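Local coordinates for PKS_KS domain-containing protein (Photorhabdus luminescens subsp. laumondii, PDB 6SMO) that probably acts as a beta-ketoacyl-[acyl-carrier-protein] synthase of the thiolase-like superfamily, and holds a pentaoxo-dodecanal chain in its pocket, at residues V58-W63 / E242-A247; F68-G73 / L225-F230; S237-E242 / A247-S252. All coordinates share one frame; numbering follows the deposited sequence.

Contact 1 (V58-W63 / E242-A247); sequences VSKYEW and ENQQAA
Gln245 reaches across to the backbone of Val58, an example of how two irregular loops can be joined by one side-chain amide in place of strand pairing. Within the N-terminal ketosynthase region, the loop between helices 44-53 and 63-68 here meets the loop leading from helix 224-233 to strand 263-271. The polar component is a single hydrogen bond: NE2 of Gln245 donates to the carbonyl O of Val58 over 3.2 Å, with an N-H...O angle of 163°. The acceptor lies in the plane of the amide, and the donor arrives almost in line with the carbonyl bond. Gln245 makes this reach with a chain extended beyond CG (chi2 -174°), and its CG passes 3.5 Å from the same Val58 O.

The van der Waals component is more diffuse. CG1 of Val58 comes within 4.0 Å of the backbone O of Gln244, while Val58 CB approaches Gln245 CA at 4.2 Å. Two residues further along, the apolar stem of Lys60 crosses that of Gln244 at a slant, and their CG atoms touch at 4.1 Å. A bend at chi2 (-68°) turns the amide end of Gln244 off this crossing.

Ser56 bonds to the nitrogen of Val58 and touches Gln245. With a buried valine and two aliphatic stems, the contact ties the two loops together by one amide bond and by shape, without pairing of charges.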
loop_
_atom_site.group_PDB
_atom_site.type_symbol
_atom_site.label_atom_id
_atom_site.label_comp_id
_atom_site.label_asym_id
_atom_site.label_seq_id
_atom_site.Cartn_x
_atom_site.Cartn_y
_atom_site.Cartn_z
ATOM N N VAL B 58 -15.743 14.338 15.021
ATOM C CA VAL B 58 -15.226 15.353 14.054
ATOM C C VAL B 58 -15.080 16.685 14.796
ATOM O O VAL B 58 -16.025 17.068 15.513
ATOM C CB VAL B 58 -16.139 15.496 12.820
ATOM C CG1 VAL B 58 -15.576 16.496 11.819
ATOM C CG2 VAL B 58 -16.399 14.159 12.141
ATOM N N SER B 59 -13.937 17.353 14.618
ATOM C CA SER B 59 -13.597 18.669 15.223
ATOM C C SER B 59 -13.424 19.712 14.114
ATOM O O SER B 59 -12.883 19.358 13.045
ATOM C CB SER B 59 -12.351 18.568 16.068
ATOM O OG SER B 59 -12.417 17.455 16.947
ATOM N N LYS B 60 -13.873 20.946 14.360
ATOM C CA LYS B 60 -13.591 22.122 13.496
ATOM C C LYS B 60 -12.130 22.537 13.712
ATOM O O LYS B 60 -11.680 22.511 14.876
ATOM C CB LYS B 60 -14.547 23.275 13.821
ATOM C CG LYS B 60 -14.424 24.491 12.913
ATOM C CD LYS B 60 -15.341 25.632 13.293
ATOM C CE LYS B 60 -15.184 26.834 12.385
ATOM N NZ LYS B 60 -15.966 27.995 12.871
ATOM N N TYR B 61 -11.422 22.897 12.637
ATOM C CA TYR B 61 -10.005 23.348 12.672
ATOM C C TYR B 61 -9.863 24.639 11.857
ATOM O O TYR B 61 -10.606 24.821 10.871
ATOM C CB TYR B 61 -9.070 22.223 12.215
ATOM C CG TYR B 61 -8.904 22.053 10.725
ATOM C CD1 TYR B 61 -9.947 21.609 9.926
ATOM C CD2 TYR B 61 -7.685 22.300 10.113
ATOM C CE1 TYR B 61 -9.790 21.439 8.559
ATOM C CE2 TYR B 61 -7.510 22.132 8.749
ATOM C CZ TYR B 61 -8.567 21.700 7.968
ATOM O OH TYR B 61 -8.405 21.534 6.623
ATOM N N GLU B 62 -8.929 25.501 12.274
ATOM C CA GLU B 62 -8.794 26.909 11.807
ATOM C C GLU B 62 -7.553 27.072 10.918
ATOM O O GLU B 62 -7.614 27.901 9.987
ATOM C CB GLU B 62 -8.756 27.871 13.002
ATOM C CG GLU B 62 -7.617 27.628 13.986
ATOM C CD GLU B 62 -7.891 26.583 15.056
ATOM O OE1 GLU B 62 -8.881 26.741 15.799
ATOM O OE2 GLU B 62 -7.116 25.607 15.139
ATOM N N TRP B 63 -6.478 26.316 11.180
ATOM C CA TRP B 63 -5.146 26.496 10.537
ATOM C C TRP B 63 -5.199 26.129 9.047
ATOM O O TRP B 63 -4.329 26.616 8.300
ATOM C CB TRP B 63 -4.051 25.719 11.286
ATOM C CG TRP B 63 -4.191 24.225 11.284
ATOM C CD1 TRP B 63 -4.771 23.453 12.249
ATOM C CD2 TRP B 63 -3.699 23.312 10.287
ATOM N NE1 TRP B 63 -4.690 22.129 11.914
ATOM C CE2 TRP B 63 -4.039 22.011 10.715
ATOM C CE3 TRP B 63 -3.017 23.466 9.074
ATOM C CZ2 TRP B 63 -3.718 20.876 9.971
ATOM C CZ3 TRP B 63 -2.701 22.344 8.340
ATOM C CH2 TRP B 63 -3.048 21.066 8.784
ATOM N N GLU B 242 -23.079 25.361 8.681
ATOM C CA GLU B 242 -23.221 25.909 10.057
ATOM C C GLU B 242 -22.553 24.942 11.041
ATOM O O GLU B 242 -21.814 25.417 11.926
ATOM C CB GLU B 242 -24.698 26.111 10.405
ATOM C CG GLU B 242 -25.389 27.159 9.548
ATOM C CD GLU B 242 -26.895 27.250 9.736
ATOM O OE1 GLU B 242 -27.556 26.193 9.729
ATOM O OE2 GLU B 242 -27.403 28.378 9.889
ATOM N N ASN B 243 -22.810 23.639 10.879
ATOM C CA ASN B 243 -22.227 22.537 11.692
ATOM C C ASN B 243 -21.213 21.770 10.834
ATOM O O ASN B 243 -21.630 21.169 9.825
ATOM C CB ASN B 243 -23.316 21.607 12.235
ATOM C CG ASN B 243 -22.791 20.560 13.196
ATOM O OD1 ASN B 243 -21.845 20.806 13.941
ATOM N ND2 ASN B 243 -23.406 19.388 13.194
ATOM N N GLN B 244 -19.935 21.791 11.229
ATOM C CA GLN B 244 -18.808 21.158 10.488
ATOM C C GLN B 244 -18.806 19.639 10.716
ATOM O O GLN B 244 -18.175 18.930 9.907
ATOM C CB GLN B 244 -17.473 21.780 10.907
ATOM C CG GLN B 244 -17.232 23.163 10.314
ATOM C CD GLN B 244 -17.037 23.137 8.817
ATOM O OE1 GLN B 244 -16.486 22.192 8.256
ATOM N NE2 GLN B 244 -17.485 24.191 8.154
ATOM N N GLN B 245 -19.478 19.161 11.769
ATOM C CA GLN B 245 -19.627 17.713 12.085
ATOM C C GLN B 245 -20.501 17.033 11.023
ATOM O O GLN B 245 -20.323 15.818 10.809
ATOM C CB GLN B 245 -20.225 17.524 13.481
ATOM C CG GLN B 245 -19.286 17.938 14.603
ATOM C CD GLN B 245 -19.837 17.606 15.968
ATOM O OE1 GLN B 245 -21.042 17.659 16.205
ATOM N NE2 GLN B 245 -18.948 17.260 16.885
ATOM N N ALA B 246 -21.405 17.789 10.386
ATOM C CA ALA B 246 -22.352 17.305 9.353
ATOM C C ALA B 246 -21.657 17.179 7.989
ATOM O O ALA B 246 -22.281 16.609 7.073
ATOM C CB ALA B 246 -23.542 18.231 9.276
ATOM N N ALA B 247 -20.425 17.687 7.858
ATOM C CA ALA B 247 -19.631 17.700 6.604
ATOM C C ALA B 247 -19.432 16.271 6.080
ATOM O O ALA B 247 -19.395 16.102 4.845
ATOM C CB ALA B 247 -18.308 18.390 6.831
#

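Contact 2 (F68-G73 / L225-F230); sequences FGFKSG and LSIGSF. With LKZ (3,5,7,9,11-pentakis(oxidanylidene)dodecanal), chain H.
Phe70 brings its ring up to helix 224-233 where a glycine lets the aromatic group approach the backbone itself. Its CE1 sits 3.6 Å from Gly228 CA and its CZ 3.7 Å from the same atom. CZ also lies 3.9 Å from Gly228 N. Beside this, CG2 of Ile227 meets Phe70 CD2 at 4.1 Å, the two side chains crossing at roughly a right angle. The phenylalanine CG stands anti to its carbonyl carbon (chi1 -55°), which carries the ring to the helix, and CB of Phe68 covers one ring face near the rim. Leu117 of the partner subunit adds to the packing on Phe70.

Helix 224-233 lines the ligand pocket, which in this family probably takes the acyl chain; the loop is on one flank and the bound pentaoxo-dodecanal on the opposite one. There Leu225 CD1 lies 3.2 Å from the ligand's O24, Ser226 CB lies 3.7 Å from its C23, and Phe230 CZ is 3.9 Å from its O21.

Away from the Phe70 ring the fit is looser. Ser72 CB stays 5.4 Å from Ile227 CG2, although the backbone nitrogen of Ser72 bonds weakly to Glu231, the same carboxylate that accepts a firmer bond from Lys71 N. Lys71 makes no contact with segment 225-230; its exposed side chain touches Ser238, and NZ bonds weakly to a side chain of another subunit.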
loop_
_atom_site.group_PDB
_atom_site.type_symbol
_atom_site.label_atom_id
_atom_site.label_comp_id
_atom_site.label_asym_id
_atom_site.label_seq_id
_atom_site.Cartn_x
_atom_site.Cartn_y
_atom_site.Cartn_z
ATOM N N PHE B 68 -3.015 28.233 5.065
ATOM C CA PHE B 68 -2.761 27.570 3.756
ATOM C C PHE B 68 -3.845 27.928 2.730
ATOM O O PHE B 68 -3.522 27.963 1.525
ATOM C CB PHE B 68 -2.651 26.056 3.943
ATOM C CG PHE B 68 -1.468 25.629 4.775
ATOM C CD1 PHE B 68 -0.188 25.651 4.245
ATOM C CD2 PHE B 68 -1.631 25.221 6.090
ATOM C CE1 PHE B 68 0.904 25.266 5.010
ATOM C CE2 PHE B 68 -0.539 24.837 6.854
ATOM C CZ PHE B 68 0.726 24.860 6.312
ATOM N N GLY B 69 -5.082 28.163 3.180
ATOM C CA GLY B 69 -6.215 28.544 2.315
ATOM C C GLY B 69 -6.921 27.332 1.733
ATOM O O GLY B 69 -7.159 27.322 0.508
ATOM N N PHE B 70 -7.241 26.345 2.578
ATOM C CA PHE B 70 -8.069 25.157 2.237
ATOM C C PHE B 70 -9.546 25.492 2.476
ATOM O O PHE B 70 -9.848 26.226 3.437
ATOM C CB PHE B 70 -7.663 23.935 3.067
ATOM C CG PHE B 70 -6.208 23.541 2.995
ATOM C CD1 PHE B 70 -5.524 23.529 1.788
ATOM C CD2 PHE B 70 -5.528 23.147 4.139
ATOM C CE1 PHE B 70 -4.190 23.154 1.731
ATOM C CE2 PHE B 70 -4.195 22.770 4.079
ATOM C CZ PHE B 70 -3.528 22.775 2.876
ATOM N N LYS B 71 -10.434 24.961 1.629
ATOM C CA LYS B 71 -11.909 25.146 1.718
ATOM C C LYS B 71 -12.477 24.261 2.837
ATOM O O LYS B 71 -13.578 24.576 3.328
ATOM C CB LYS B 71 -12.565 24.837 0.368
ATOM C CG LYS B 71 -12.201 25.800 -0.754
ATOM C CD LYS B 71 -12.608 25.323 -2.133
ATOM C CE LYS B 71 -14.086 25.493 -2.413
ATOM N NZ LYS B 71 -14.472 24.874 -3.704
ATOM N N SER B 72 -11.755 23.202 3.221
ATOM C CA SER B 72 -12.122 22.263 4.316
ATOM C C SER B 72 -11.977 22.959 5.675
ATOM O O SER B 72 -11.008 23.727 5.844
ATOM C CB SER B 72 -11.284 21.010 4.254
ATOM O OG SER B 72 -11.641 20.106 5.288
ATOM N N GLY B 73 -12.910 22.693 6.597
ATOM C CA GLY B 73 -12.899 23.216 7.978
ATOM C C GLY B 73 -13.357 22.175 8.990
ATOM O O GLY B 73 -13.926 22.577 10.023
ATOM N N LEU B 225 0.584 18.775 3.901
ATOM C CA LEU B 225 0.904 18.029 2.650
ATOM C C LEU B 225 -0.234 17.044 2.348
ATOM O O LEU B 225 -0.789 17.119 1.233
ATOM C CB LEU B 225 2.271 17.344 2.813
ATOM C CG LEU B 225 2.493 16.001 2.113
ATOM C CD1 LEU B 225 2.244 16.083 0.614
ATOM C CD2 LEU B 225 3.905 15.503 2.376
ATOM N N SER B 226 -0.589 16.190 3.312
ATOM C CA SER B 226 -1.638 15.141 3.185
ATOM C C SER B 226 -3.008 15.784 2.930
ATOM O O SER B 226 -3.685 15.352 1.980
ATOM C CB SER B 226 -1.664 14.248 4.398
ATOM O OG SER B 226 -2.712 13.293 4.308
ATOM N N ILE B 227 -3.395 16.773 3.741
ATOM C CA ILE B 227 -4.716 17.468 3.644
ATOM C C ILE B 227 -4.758 18.267 2.333
ATOM O O ILE B 227 -5.796 18.212 1.648
ATOM C CB ILE B 227 -4.981 18.353 4.882
ATOM C CG1 ILE B 227 -5.041 17.516 6.165
ATOM C CG2 ILE B 227 -6.244 19.189 4.691
ATOM C CD1 ILE B 227 -5.352 18.302 7.420
ATOM N N GLY B 228 -3.669 18.971 2.006
ATOM C CA GLY B 228 -3.527 19.778 0.779
ATOM C C GLY B 228 -3.588 18.929 -0.482
ATOM O O GLY B 228 -4.139 19.415 -1.490
ATOM N N SER B 229 -3.039 17.710 -0.435
ATOM C CA SER B 229 -3.008 16.744 -1.566
ATOM C C SER B 229 -4.438 16.370 -1.975
ATOM O O SER B 229 -4.737 16.422 -3.184
ATOM C CB SER B 229 -2.202 15.519 -1.218
ATOM O OG SER B 229 -2.814 14.791 -0.165
ATOM N N PHE B 230 -5.280 16.038 -0.995
ATOM C CA PHE B 230 -6.694 15.648 -1.238
ATOM C C PHE B 230 -7.503 16.898 -1.584
ATOM O O PHE B 230 -8.339 16.851 -2.484
ATOM C CB PHE B 230 -7.256 14.896 -0.031
ATOM C CG PHE B 230 -6.594 13.572 0.251
ATOM C CD1 PHE B 230 -6.659 12.537 -0.663
ATOM C CD2 PHE B 230 -5.909 13.356 1.430
ATOM C CE1 PHE B 230 -6.051 11.321 -0.405
ATOM C CE2 PHE B 230 -5.296 12.144 1.683
ATOM C CZ PHE B 230 -5.370 11.129 0.768
HETATM C C4 LKZ H . -1.177 12.017 -0.225
HETATM C C5 LKZ H . -0.821 10.616 -0.654
HETATM C C6 LKZ H . -1.236 9.471 0.275
HETATM C C7 LKZ H . -2.337 8.677 -0.393
HETATM C C8 LKZ H . -2.882 7.413 0.282
HETATM C C10 LKZ H . -7.977 6.497 -0.452
HETATM C C22 LKZ H . 0.055 12.637 0.403
HETATM C C11 LKZ H . -8.079 6.519 1.052
HETATM O O19 LKZ H . -8.678 7.392 1.653
HETATM C C3 LKZ H . -6.503 6.246 -0.706
HETATM O O23 LKZ H . -6.147 5.325 -1.421
HETATM C C2 LKZ H . -5.498 7.105 0.073
HETATM C C9 LKZ H . -4.100 6.964 -0.530
HETATM O O20 LKZ H . -3.947 6.581 -1.674
HETATM O O21 LKZ H . -2.817 9.076 -1.432
HETATM O O22 LKZ H . -0.203 10.431 -1.690
HETATM O O24 LKZ H . 0.823 13.348 -0.227
HETATM C C23 LKZ H . 0.276 12.323 1.870
#

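Contact 3 (S237-E242 / A247-S252); sequences SSRELE and ATCPFS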
loop_
_atom_site.group_PDB
_atom_site.type_symbol
_atom_site.label_atom_id
_atom_site.label_comp_id
_atom_site.label_asym_id
_atom_site.label_seq_id
_atom_site.Cartn_x
_atom_site.Cartn_y
_atom_site.Cartn_z
ATOM N N SER B 237 -14.521 17.361 1.630
ATOM C CA SER B 237 -15.773 18.154 1.757
ATOM C C SER B 237 -15.421 19.645 1.804
ATOM O O SER B 237 -14.586 20.023 2.651
ATOM C CB SER B 237 -16.556 17.738 2.977
ATOM O OG SER B 237 -17.823 18.378 3.010
ATOM N N SER B 238 -16.027 20.450 0.924
ATOM C CA SER B 238 -15.696 21.885 0.712
ATOM C C SER B 238 -16.948 22.777 0.736
ATOM O O SER B 238 -16.793 23.990 0.496
ATOM C CB SER B 238 -14.938 22.057 -0.579
ATOM O OG SER B 238 -15.718 21.627 -1.683
ATOM N N ARG B 239 -18.133 22.223 1.026
ATOM C CA ARG B 239 -19.411 22.988 1.034
ATOM C C ARG B 239 -19.514 23.775 2.346
ATOM O O ARG B 239 -19.080 23.247 3.391
ATOM C CB ARG B 239 -20.617 22.066 0.804
ATOM C CG ARG B 239 -20.965 21.137 1.960
ATOM C CD ARG B 239 -22.238 20.359 1.672
ATOM N NE ARG B 239 -22.816 19.740 2.858
ATOM C CZ ARG B 239 -22.466 18.558 3.364
ATOM N NH1 ARG B 239 -21.511 17.835 2.802
ATOM N NH2 ARG B 239 -23.073 18.103 4.448
ATOM N N GLU B 240 -20.051 24.999 2.280
ATOM C CA GLU B 240 -20.258 25.898 3.448
ATOM C C GLU B 240 -21.343 25.296 4.347
ATOM O O GLU B 240 -22.402 24.908 3.814
ATOM C CB GLU B 240 -20.637 27.309 2.987
ATOM C CG GLU B 240 -19.475 28.091 2.396
ATOM C CD GLU B 240 -18.409 28.519 3.394
ATOM O OE1 GLU B 240 -18.774 28.920 4.518
ATOM O OE2 GLU B 240 -17.215 28.450 3.044
ATOM N N LEU B 241 -21.079 25.223 5.657
ATOM C CA LEU B 241 -21.954 24.563 6.662
ATOM C C LEU B 241 -21.946 25.361 7.972
ATOM O O LEU B 241 -20.896 25.948 8.305
ATOM C CB LEU B 241 -21.448 23.137 6.897
ATOM C CG LEU B 241 -21.855 22.109 5.844
ATOM C CD1 LEU B 241 -20.927 20.905 5.878
ATOM C CD2 LEU B 241 -23.301 21.676 6.039
ATOM N N GLU B 242 -23.079 25.361 8.681
ATOM C CA GLU B 242 -23.221 25.909 10.057
ATOM C C GLU B 242 -22.553 24.942 11.041
ATOM O O GLU B 242 -21.814 25.417 11.926
ATOM C CB GLU B 242 -24.698 26.111 10.405
ATOM C CG GLU B 242 -25.389 27.159 9.548
ATOM C CD GLU B 242 -26.895 27.250 9.736
ATOM O OE1 GLU B 242 -27.556 26.193 9.729
ATOM O OE2 GLU B 242 -27.403 28.378 9.889
ATOM N N ALA B 247 -20.425 17.687 7.858
ATOM C CA ALA B 247 -19.631 17.700 6.604
ATOM C C ALA B 247 -19.432 16.271 6.080
ATOM O O ALA B 247 -19.395 16.102 4.845
ATOM C CB ALA B 247 -18.308 18.390 6.831
ATOM N N THR B 248 -19.301 15.292 6.983
ATOM C CA THR B 248 -19.264 13.836 6.664
ATOM C C THR B 248 -20.672 13.260 6.871
ATOM O O THR B 248 -21.090 13.117 8.037
ATOM C CB THR B 248 -18.169 13.100 7.454
ATOM O OG1 THR B 248 -18.297 11.704 7.182
ATOM C CG2 THR B 248 -18.215 13.325 8.950
ATOM N N CYS B 249 -21.377 12.969 5.771
ATOM C CA CYS B 249 -22.772 12.449 5.747
ATOM C C CYS B 249 -22.895 11.360 4.682
ATOM O O CYS B 249 -23.367 11.621 3.577
ATOM C CB CYS B 249 -23.767 13.575 5.487
ATOM S SG CYS B 249 -23.320 14.632 4.086
ATOM N N PRO B 250 -22.455 10.114 4.976
ATOM C CA PRO B 250 -22.526 9.011 4.015
ATOM C C PRO B 250 -23.955 8.665 3.567
ATOM O O PRO B 250 -24.832 8.594 4.411
ATOM C CB PRO B 250 -21.921 7.817 4.773
ATOM C CG PRO B 250 -21.082 8.447 5.863
ATOM C CD PRO B 250 -21.827 9.708 6.242
ATOM N N PHE B 251 -24.140 8.476 2.253
ATOM C CA PHE B 251 -25.395 8.039 1.580
ATOM C C PHE B 251 -26.435 9.170 1.562
ATOM O O PHE B 251 -27.568 8.916 1.102
ATOM C CB PHE B 251 -25.957 6.775 2.238
ATOM C CG PHE B 251 -24.960 5.654 2.393
ATOM C CD1 PHE B 251 -24.497 4.959 1.285
ATOM C CD2 PHE B 251 -24.480 5.295 3.644
ATOM C CE1 PHE B 251 -23.579 3.930 1.426
ATOM C CE2 PHE B 251 -23.563 4.265 3.783
ATOM C CZ PHE B 251 -23.113 3.585 2.675
ATOM N N SER B 252 -26.066 10.372 2.018
ATOM C CA SER B 252 -26.922 11.588 2.000
ATOM C C SER B 252 -26.755 12.307 0.657
ATOM O O SER B 252 -25.670 12.189 0.055
ATOM C CB SER B 252 -26.603 12.504 3.152
ATOM O OG SER B 252 -26.845 11.862 4.394
#
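The long loop between helix 224-233 and strand 263-271 folds back on itself here, illustrating how an irregular connection can be organised around an arginine and its aspartate partner. Arg239 of the outgoing limb brings its guanidinium up to the returning limb. NH1 makes a weak hydrogen bond to the carbonyl O of Ala247, 3.4 Å long and bent to 135°, but its stronger partner is Asp256, with which it forms a salt bridge. NH2 lies 3.5 Å from Cys249 SG and bonds weakly to the carbonyl of Ala246. The chain leaves CA with chi1 71° and then runs extended from CG to NE, which delivers the flat group to the level of the opposing backbone.

One face of that guanidinium carries CD1 of Leu241, 3.6 Å above the plane and displaced toward its rim. The same CD1 presses on Ala247, 3.5 Å from its CA and 3.8 Å from its CB, so one methyl packs on both the guanidinium and the alanine. Ser237 OG approaches Ala247 O at 3.3 Å, a weak interaction beside its hydrogen bond to Asp256. That carboxylate also accepts the backbone N-H of Ser238, and having several donors probably helps to keep it ionised next to Arg239.

The returning limb ends in a type II beta turn from Cys249 to Ser252, with Pro250 second and Phe251 third, the latter at the positive phi (73°) that this turn requires. Phe251 stacks on Tyr408. With Arg255, Asp256 and Phe258 following, the sequence resembles the Pro-Phe and Arg-Asp-Gly-Phe segment of beta-ketoacyl synthases; in this chain Asp256 ties down the loop that leads to strand 263-271.

In the fold
All three contacts lie on the same side of the chain's centre, within the N-terminal ketosynthase region. Contacts 1 and 3 are closest, with centres about 10 Å apart, and they share Glu242 and Ala247; the centre of contact 2 lies about 13 Å from that of contact 1 and 16 Å from that of contact 3. Along the sequence, contact 2 is nested inside the loop closed by contact 1, while contact 3 follows it and interlocks with contact 1. The loops flanking helix 63-68 thus meet both helix 224-233 and the connection from it to strand 263-271 of the central sheet. Through contact 2 the loop after helix 63-68 packs on the helix that lines the ligand pocket.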